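Local coordinates for protein epsin 1 (Danio rerio, PDB 5LP0) that probably binds membranes rich in phosphatidylinositol 4,5-bisphosphate through its ENTH domain, bending them and promoting clathrin-coated invaginations in receptor-mediated endocytosis, at residues D54-W59 with D96-I100; V62-T67 with N110-A115. All blocks are in the same frame, centred on the assembly; numbering follows the deposited sequence. Where two conformers were deposited one is given.

Interaction 1: D54-W59 with D96-I100; sequences DHGKNW and DFQYI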
ATOM      1  N   ASP A  54       0.116  -3.453 -11.482  1.00  5.88           N
ATOM      2  CA  ASP A  54       0.828  -4.594 -12.079  1.00  7.69           C
ATOM      3  C   ASP A  54      -0.076  -5.830 -12.143  1.00  6.42           C
ATOM      4  O   ASP A  54      -1.189  -5.834 -11.596  1.00  6.63           O
ATOM      5  CB  ASP A  54       2.116  -4.863 -11.298  1.00  8.39           C
ATOM      6  CG  ASP A  54       3.226  -3.873 -11.636  1.00  9.37           C
ATOM      7  OD1 ASP A  54       4.205  -3.804 -10.862  1.00 11.87           O
ATOM      8  OD2 ASP A  54       3.127  -3.187 -12.676  1.00 11.47           O
ATOM      9  N   HIS A  55       0.394  -6.881 -12.821  1.00  7.23           N
ATOM     10  CA  HIS A  55      -0.429  -8.039 -13.093  1.00  7.52           C
ATOM     11  C   HIS A  55       0.416  -9.292 -13.151  1.00  7.65           C
ATOM     12  O   HIS A  55       1.646  -9.258 -13.172  1.00  8.45           O
ATOM     13  CB  HIS A  55      -1.123  -7.860 -14.444  1.00 11.89           C
ATOM     14  CG  HIS A  55      -1.976  -6.634 -14.528  1.00 16.48           C
ATOM     15  ND1 HIS A  55      -3.276  -6.599 -14.071  1.00 26.22           N
ATOM     16  CD2 HIS A  55      -1.709  -5.394 -15.004  1.00 18.03           C
ATOM     17  CE1 HIS A  55      -3.774  -5.389 -14.260  1.00 24.44           C
ATOM     18  NE2 HIS A  55      -2.847  -4.643 -14.829  1.00 21.52           N
ATOM     19  N   GLY A  56      -0.300 -10.412 -13.241  1.00 10.59           N
ATOM     20  CA  GLY A  56       0.276 -11.709 -13.571  1.00 11.22           C
ATOM     21  C   GLY A  56       1.340 -12.158 -12.594  1.00  8.72           C
ATOM     22  O   GLY A  56       1.112 -12.176 -11.391  1.00 10.59           O
ATOM     23  N   LYS A  57       2.511 -12.484 -13.130  1.00 10.71           N
ATOM     24  CA  LYS A  57       3.644 -12.946 -12.330  0.87  8.51           C
ATOM     25  C   LYS A  57       4.129 -11.883 -11.350  1.00 10.19           C
ATOM     26  O   LYS A  57       4.890 -12.181 -10.421  1.00 12.77           O
ATOM     27  CB  LYS A  57       4.795 -13.391 -13.248  0.87 12.15           C
ATOM     28  CG  LYS A  57       5.481 -12.255 -13.989  0.87 12.05           C
ATOM     29  CD  LYS A  57       6.548 -12.781 -14.918  0.87 13.97           C
ATOM     30  CE  LYS A  57       7.106 -11.689 -15.802  0.87 20.71           C
ATOM     31  NZ  LYS A  57       8.119 -12.236 -16.755  0.87 27.26           N
ATOM     32  N   ASN A  58       3.689 -10.644 -11.554  1.00  9.15           N
ATOM     33  CA  ASN A  58       4.020  -9.548 -10.631  1.00  8.51           C
ATOM     34  C   ASN A  58       2.909  -9.293  -9.618  1.00  7.10           C
ATOM     35  O   ASN A  58       2.856  -8.237  -8.999  1.00  7.74           O
ATOM     36  CB  ASN A  58       4.306  -8.274 -11.411  1.00 10.01           C
ATOM     37  CG  ASN A  58       5.626  -8.325 -12.134  1.00 10.72           C
ATOM     38  OD1 ASN A  58       6.663  -8.684 -11.563  1.00 11.27           O
ATOM     39  ND2 ASN A  58       5.595  -7.992 -13.411  1.00 14.44           N
ATOM     40  N   TRP A  59       2.040 -10.275  -9.412  1.00  8.97           N
ATOM     41  CA  TRP A  59       0.930 -10.150  -8.466  1.00  8.24           C
ATOM     42  C   TRP A  59       1.351  -9.724  -7.057  1.00  7.84           C
ATOM     43  O   TRP A  59       0.598  -9.002  -6.366  1.00  7.98           O
ATOM     44  CB  TRP A  59       0.146 -11.452  -8.369  1.00 10.05           C
ATOM     45  CG  TRP A  59       0.900 -12.541  -7.682  1.00  9.33           C
ATOM     46  CD1 TRP A  59       1.728 -13.471  -8.262  1.00 12.36           C
ATOM     47  CD2 TRP A  59       0.890 -12.831  -6.281  1.00 10.89           C
ATOM     48  NE1 TRP A  59       2.242 -14.297  -7.301  1.00 12.56           N
ATOM     49  CE2 TRP A  59       1.735 -13.940  -6.079  1.00 13.24           C
ATOM     50  CE3 TRP A  59       0.241 -12.263  -5.174  1.00 11.06           C
ATOM     51  CZ2 TRP A  59       1.962 -14.485  -4.816  1.00 16.07           C
ATOM     52  CZ3 TRP A  59       0.469 -12.808  -3.920  1.00 14.73           C
ATOM     53  CH2 TRP A  59       1.313 -13.913  -3.753  1.00 14.90           C
ATOM     54  N   ASP A  96     -11.377  -7.897  -8.593  1.00 10.17           N
ATOM     55  CA  ASP A  96     -11.500  -8.717  -9.804  1.00 11.33           C
ATOM     56  C   ASP A  96     -10.186  -9.299 -10.295  1.00 11.63           C
ATOM     57  O   ASP A  96     -10.154  -9.941 -11.346  1.00 13.29           O
ATOM     58  CB  ASP A  96     -12.100  -7.896 -10.957  1.00 14.51           C
ATOM     59  CG  ASP A  96     -13.391  -7.215 -10.583  1.00 16.77           C
ATOM     60  OD1 ASP A  96     -14.258  -7.877  -9.987  1.00 18.99           O
ATOM     61  OD2 ASP A  96     -13.540  -6.007 -10.890  1.00 17.86           O
ATOM     62  N   PHE A  97      -9.107  -9.073  -9.557  1.00 11.84           N
ATOM     63  CA  PHE A  97      -7.776  -9.482  -9.993  1.00 10.30           C
ATOM     64  C   PHE A  97      -7.676 -10.994 -10.121  1.00 10.50           C
ATOM     65  O   PHE A  97      -8.096 -11.710  -9.226  1.00 11.39           O
ATOM     66  CB  PHE A  97      -6.740  -8.962  -8.997  1.00  8.90           C
ATOM     67  CG  PHE A  97      -5.316  -9.229  -9.383  1.00  8.28           C
ATOM     68  CD1 PHE A  97      -4.566  -8.252 -10.008  1.00  8.84           C
ATOM     69  CD2 PHE A  97      -4.708 -10.443  -9.098  1.00  7.88           C
ATOM     70  CE1 PHE A  97      -3.258  -8.470 -10.337  1.00  8.79           C
ATOM     71  CE2 PHE A  97      -3.381 -10.656  -9.444  1.00  9.23           C
ATOM     72  CZ  PHE A  97      -2.672  -9.663 -10.080  1.00  8.99           C
ATOM     73  N   GLN A  98      -7.113 -11.460 -11.233  1.00  9.32           N
ATOM     74  CA  GLN A  98      -6.932 -12.894 -11.495  1.00 10.38           C
ATOM     75  C   GLN A  98      -5.471 -13.239 -11.670  1.00 10.84           C
ATOM     76  O   GLN A  98      -4.754 -12.566 -12.411  1.00 11.39           O
ATOM     77  CB  GLN A  98      -7.635 -13.313 -12.799  1.00 13.37           C
ATOM     78  CG  GLN A  98      -9.096 -12.946 -12.921  1.00 13.31           C
ATOM     79  CD  GLN A  98      -9.972 -13.622 -11.886  1.00 15.30           C
ATOM     80  OE1 GLN A  98      -9.945 -14.839 -11.731  1.00 18.97           O
ATOM     81  NE2 GLN A  98     -10.757 -12.826 -11.166  1.00 15.01           N
ATOM     82  N   TYR A  99      -5.032 -14.309 -11.024  1.00 11.91           N
ATOM     83  CA  TYR A  99      -3.769 -14.950 -11.400  1.00 12.43           C
ATOM     84  C   TYR A  99      -3.656 -16.373 -10.893  1.00 14.37           C
ATOM     85  O   TYR A  99      -3.706 -16.613  -9.692  1.00 14.63           O
ATOM     86  CB  TYR A  99      -2.555 -14.140 -10.928  1.00 10.33           C
ATOM     87  CG  TYR A  99      -1.251 -14.732 -11.427  1.00 10.64           C
ATOM     88  CD1 TYR A  99      -0.991 -14.817 -12.790  1.00 12.23           C
ATOM     89  CD2 TYR A  99      -0.290 -15.210 -10.547  1.00 11.68           C
ATOM     90  CE1 TYR A  99       0.196 -15.344 -13.268  1.00 13.30           C
ATOM     91  CE2 TYR A  99       0.907 -15.773 -11.024  1.00 12.99           C
ATOM     92  CZ  TYR A  99       1.139 -15.811 -12.379  1.00 12.62           C
ATOM     93  OH  TYR A  99       2.315 -16.351 -12.840  1.00 16.55           O
ATOM     94  N   ILE A 100      -3.476 -17.288 -11.846  1.00 13.72           N
ATOM     95  CA  ILE A 100      -3.165 -18.688 -11.572  1.00 18.02           C
ATOM     96  C   ILE A 100      -1.683 -18.855 -11.885  1.00 15.84           C
ATOM     97  O   ILE A 100      -1.251 -18.534 -12.993  1.00 19.79           O
ATOM     98  CB  ILE A 100      -3.988 -19.630 -12.487  1.00 18.69           C
ATOM     99  CG1 ILE A 100      -5.484 -19.360 -12.307  1.00 19.24           C
ATOM    100  CG2 ILE A 100      -3.652 -21.121 -12.226  1.00 21.76           C
ATOM    101  CD1 ILE A 100      -5.943 -19.467 -10.875  1.00 20.98           C
TER
HETATM  102  O   HOH W   1      -3.300 -10.420 -13.520  1.00 16.26           O

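Interaction 2: V62-T67 with N110-A115; sequences VYKAMT and NVREKA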
ATOM      1  N   VAL A  62       1.229  -6.174  -6.259  1.00  6.08           N
ATOM      2  CA  VAL A  62      -0.105  -5.633  -6.000  1.00  6.88           C
ATOM      3  C   VAL A  62      -0.494  -5.951  -4.559  1.00  7.41           C
ATOM      4  O   VAL A  62      -0.964  -5.090  -3.805  1.00  6.09           O
ATOM      5  CB  VAL A  62      -1.161  -6.273  -6.960  1.00  7.12           C
ATOM      6  CG1 VAL A  62      -2.556  -5.682  -6.703  1.00  5.79           C
ATOM      7  CG2 VAL A  62      -0.777  -6.090  -8.423  1.00  7.40           C
ATOM      8  N   TYR A  63      -0.275  -7.194  -4.148  1.00  6.00           N
ATOM      9  CA  TYR A  63      -0.602  -7.615  -2.787  1.00  4.51           C
ATOM     10  C   TYR A  63       0.164  -6.783  -1.746  1.00  6.98           C
ATOM     11  O   TYR A  63      -0.436  -6.208  -0.827  1.00  6.09           O
ATOM     12  CB  TYR A  63      -0.275  -9.097  -2.651  1.00  7.76           C
ATOM     13  CG  TYR A  63      -0.694  -9.712  -1.343  1.00  8.82           C
ATOM     14  CD1 TYR A  63      -2.018 -10.039  -1.098  1.00  8.15           C
ATOM     15  CD2 TYR A  63       0.244  -9.975  -0.351  1.00 11.63           C
ATOM     16  CE1 TYR A  63      -2.401 -10.619   0.095  1.00 10.93           C
ATOM     17  CE2 TYR A  63      -0.132 -10.544   0.842  1.00 18.85           C
ATOM     18  CZ  TYR A  63      -1.456 -10.863   1.059  1.00 14.61           C
ATOM     19  OH  TYR A  63      -1.821 -11.444   2.255  1.00 19.86           O
ATOM     20  N   LYS A  64       1.487  -6.678  -1.911  1.00  5.89           N
ATOM     21  CA  LYS A  64       2.321  -5.927  -0.966  1.00  7.26           C
ATOM     22  C   LYS A  64       2.059  -4.408  -1.011  1.00  6.00           C
ATOM     23  O   LYS A  64       2.127  -3.730   0.022  1.00  7.81           O
ATOM     24  CB  LYS A  64       3.801  -6.263  -1.174  1.00  8.03           C
ATOM     25  CG  LYS A  64       4.127  -7.697  -0.734  1.00  8.65           C
ATOM     26  CD  LYS A  64       5.508  -8.209  -1.157  1.00 11.91           C
ATOM     27  CE  LYS A  64       6.605  -7.568  -0.322  1.00 14.63           C
ATOM     28  NZ  LYS A  64       7.941  -8.066  -0.767  1.00 14.74           N
ATOM     29  N   ALA A  65       1.731  -3.884  -2.182  1.00  5.84           N
ATOM     30  CA  ALA A  65       1.342  -2.475  -2.282  1.00  5.45           C
ATOM     31  C   ALA A  65       0.066  -2.229  -1.505  1.00  6.25           C
ATOM     32  O   ALA A  65      -0.087  -1.147  -0.917  1.00  6.36           O
ATOM     33  CB  ALA A  65       1.190  -2.040  -3.739  1.00  6.65           C
ATOM     34  N   MET A  66      -0.822  -3.222  -1.403  1.00  5.65           N
ATOM     35  CA  MET A  66      -2.059  -3.000  -0.640  1.00  5.70           C
ATOM     36  C   MET A  66      -1.723  -3.049   0.852  1.00  7.41           C
ATOM     37  O   MET A  66      -2.269  -2.266   1.637  1.00  8.30           O
ATOM     38  CB  MET A  66      -3.150  -4.025  -0.954  1.00  6.73           C
ATOM     39  CG  MET A  66      -3.890  -3.744  -2.245  1.00  5.72           C
ATOM     40  SD  MET A  66      -5.359  -4.768  -2.445  1.00  9.10           S
ATOM     41  CE  MET A  66      -4.517  -6.299  -2.831  1.00  7.89           C
ATOM     42  N   THR A  67      -0.808  -3.928   1.256  1.00  6.34           N
ATOM     43  CA  THR A  67      -0.359  -3.954   2.646  1.00  6.95           C
ATOM     44  C   THR A  67       0.279  -2.618   3.009  1.00  7.78           C
ATOM     45  O   THR A  67      -0.027  -2.035   4.044  1.00  7.82           O
ATOM     46  CB  THR A  67       0.607  -5.077   2.861  1.00  7.07           C
ATOM     47  OG1 THR A  67      -0.083  -6.302   2.585  1.00 11.65           O
ATOM     48  CG2 THR A  67       1.118  -5.085   4.304  1.00  9.62           C
ATOM     49  N   ASN A 110      -5.788 -14.131  -2.832  1.00 13.06           N
ATOM     50  CA  ASN A 110      -5.257 -13.276  -1.779  0.53 15.59           C
ATOM     51  C   ASN A 110      -5.408 -11.803  -2.128  1.00 12.39           C
ATOM     52  O   ASN A 110      -5.722 -10.982  -1.271  1.00 10.36           O
ATOM     53  CB  ASN A 110      -3.754 -13.524  -1.572  0.53 20.87           C
ATOM     54  CG  ASN A 110      -3.398 -14.986  -1.446  0.53 18.81           C
ATOM     55  OD1 ASN A 110      -3.731 -15.625  -0.447  0.53 21.11           O
ATOM     56  ND2 ASN A 110      -2.678 -15.518  -2.439  0.53 17.33           N
ATOM     57  N   VAL A 111      -5.187 -11.475  -3.401  1.00  8.43           N
ATOM     58  CA  VAL A 111      -5.337 -10.099  -3.854  1.00  8.91           C
ATOM     59  C   VAL A 111      -6.787  -9.656  -3.732  1.00  8.06           C
ATOM     60  O   VAL A 111      -7.070  -8.573  -3.224  1.00  7.71           O
ATOM     61  CB  VAL A 111      -4.846  -9.912  -5.307  1.00  8.42           C
ATOM     62  CG1 VAL A 111      -5.127  -8.505  -5.808  1.00 10.36           C
ATOM     63  CG2 VAL A 111      -3.361 -10.201  -5.360  1.00 14.56           C
ATOM     64  N   ARG A 112      -7.725 -10.506  -4.142  1.00  6.91           N
ATOM     65  CA  ARG A 112      -9.131 -10.124  -4.167  1.00  6.83           C
ATOM     66  C   ARG A 112      -9.649  -9.902  -2.764  1.00  7.35           C
ATOM     67  O   ARG A 112     -10.395  -8.947  -2.516  1.00  7.43           O
ATOM     68  CB  ARG A 112      -9.983 -11.192  -4.873  1.00  8.66           C
ATOM     69  CG  ARG A 112      -9.650 -11.342  -6.368  1.00  8.02           C
ATOM     70  CD  ARG A 112     -10.614 -12.271  -7.099  1.00  9.93           C
ATOM     71  NE  ARG A 112     -10.518 -13.698  -6.763  1.00 11.45           N
ATOM     72  CZ  ARG A 112      -9.686 -14.573  -7.324  1.00 10.21           C
ATOM     73  NH1 ARG A 112      -8.800 -14.195  -8.237  1.00 11.97           N
ATOM     74  NH2 ARG A 112      -9.743 -15.858  -6.967  1.00 13.24           N
ATOM     75  N   GLU A 113      -9.240 -10.757  -1.834  1.00  7.66           N
ATOM     76  CA  GLU A 113      -9.710 -10.621  -0.460  1.00  8.36           C
ATOM     77  C   GLU A 113      -9.121  -9.391   0.235  1.00  7.40           C
ATOM     78  O   GLU A 113      -9.845  -8.673   0.920  1.00  8.90           O
ATOM     79  CB  GLU A 113      -9.395 -11.894   0.336  1.00 10.19           C
ATOM     80  CG  GLU A 113      -9.716 -11.800   1.818  1.00 11.15           C
ATOM     81  CD  GLU A 113     -11.199 -11.762   2.116  1.00 14.42           C
ATOM     82  OE1 GLU A 113     -12.014 -11.959   1.194  1.00 21.54           O
ATOM     83  OE2 GLU A 113     -11.538 -11.532   3.301  1.00 20.58           O
ATOM     84  N   LYS A 114      -7.818  -9.146   0.042  1.00  7.62           N
ATOM     85  CA  LYS A 114      -7.176  -7.968   0.609  1.00  7.39           C
ATOM     86  C   LYS A 114      -7.821  -6.693   0.053  1.00  8.52           C
ATOM     87  O   LYS A 114      -8.071  -5.756   0.802  1.00  7.85           O
ATOM     88  CB  LYS A 114      -5.663  -8.023   0.369  1.00  9.43           C
ATOM     89  CG  LYS A 114      -4.888  -6.868   0.991  1.00 10.29           C
ATOM     90  CD  LYS A 114      -3.368  -7.069   0.926  1.00 10.53           C
ATOM     91  CE  LYS A 114      -2.885  -7.993   2.026  1.00 14.09           C
ATOM     92  NZ  LYS A 114      -2.976  -7.394   3.385  1.00 15.26           N
ATOM     93  N   ALA A 115      -8.116  -6.662  -1.248  1.00  7.56           N
ATOM     94  CA  ALA A 115      -8.797  -5.532  -1.862  1.00  8.05           C
ATOM     95  C   ALA A 115     -10.184  -5.321  -1.246  1.00  8.38           C
ATOM     96  O   ALA A 115     -10.573  -4.204  -0.949  1.00  8.26           O
ATOM     97  CB  ALA A 115      -8.913  -5.720  -3.368  1.00 10.31           C
TER
HETATM   98  O   HOH W   2      -3.975  -4.448   3.144  1.00 14.31           O

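Interaction 1: D54-W59 with D96-I100
Tyr-99 lays one face of its ring over the backbone of Gly-56 and Lys-57. Gly-56 O stands over the middle of the ring, 3.4 Å from Tyr-99 CD2, while Lys-57 N sits nearer the rim, 3.7 Å from Tyr-99 CZ. Gly-56 CA comes within 3.4 Å of Tyr-99 CD1, so the turn and the ring meet closely at a residue with no side chain, in a backbone shape (phi 59°) that glycine adopts readily. Gly-56 O also accepts the backbone N-H of Trp-59, and it lies in the plane of the indole, at its edge. Trp-59 CD1 approaches Tyr-99 CD2 at 3.5 Å; the five-membered ring and the phenol are near parallel, planes at 27°, but displaced so that little of one ring lies over the other. With CG anti to the backbone N (chi1 -176°), the Phe-97 ring packs beside Trp-59, CZ 3.8 Å from Trp-59 CB; Val-111 of helix 108-122 also touches Phe-97. Asp-54 O lies in the plane of this ring at its edge, 3.6 Å from Phe-97 CE1. A water accepts from Gly-56 N at 3.0 Å and donates to Gln-98 O at 2.8 Å, lying also in the plane of the His-55 ring, at its edge. Asp-54 turns its carboxylate to a hydrogen bond with His-61, a probable phosphoinositide ligand. Aromatic side chains from the loop before helix 108-122 thus cover the turn leading into helix 59-75, a loop-on-loop contact within the all-helical ENTH fold, beside its likely lipid headgroup site.

Interaction 2: V62-T67 with N110-A115
Lys-114 reaches across from helix 108-122 to helix 59-75, and its CB already lies 3.8 Å from Met-66 CE. CG runs on past Met-66 CB and CE, and Lys-114 CD packs 3.6 Å from Met-66 CB, close to Tyr-63 O as well. A bend at chi3 (-80°) then swings Lys-114 CE over one face of the Tyr-63 ring, 3.3 Å from Tyr-63 CE1 and offset toward the rim, a CH-pi contact. A second bend, at chi4, turns Lys-114 NZ toward Thr-67, where it gives a weak hydrogen bond to Thr-67 OG1 at 3.2 Å. NZ is farther from the ring than CE, an off-centre cation-pi partner, and also donates to a water that is weakly bound to Met-66 O. The two helices run almost parallel here: the axes of segments 62-67 and 110-115 come within 9.7 Å and are inclined at 22°, as neighbours in the helical solenoid of the ENTH domain. Asn-110 O meets the edge of the Tyr-63 ring in its plane, and Asn-110 CB touches CE1, while its amide turns away to donate from ND2 to Gln-107 O. Deeper between the helices, Met-66 SD lies beside Ala-115 N and CB, and the bend at chi3 sends Met-66 CE back to Val-111 O, 3.4 Å away. The side chains of Val-62 and Val-111 cross at about a right angle.

Overall arrangement
Interactions 1 and 2 join the same two parts of the ENTH domain, the region of helix 59-75 and that of helix 108-122, with centres about 10 Å apart. Their segments alternate along the chain: 54-59, 62-67, 96-100, then 110-115. Interaction 1 pairs the loops preceding the two helices, whereas interaction 2 pairs the helices themselves, nearer the centre of the chain. They touch directly: Phe-97 O probably accepts a hydrogen bond from Arg-112 NH1, and Asp-54 O abuts Val-62 CG2. The loop contact thus packs onto the start of the helix pairing, and together they hold helix 59-75 and the loop before it, which carry or adjoin the probable headgroup residues His-61 and Arg-51, to the helix 108-122 region.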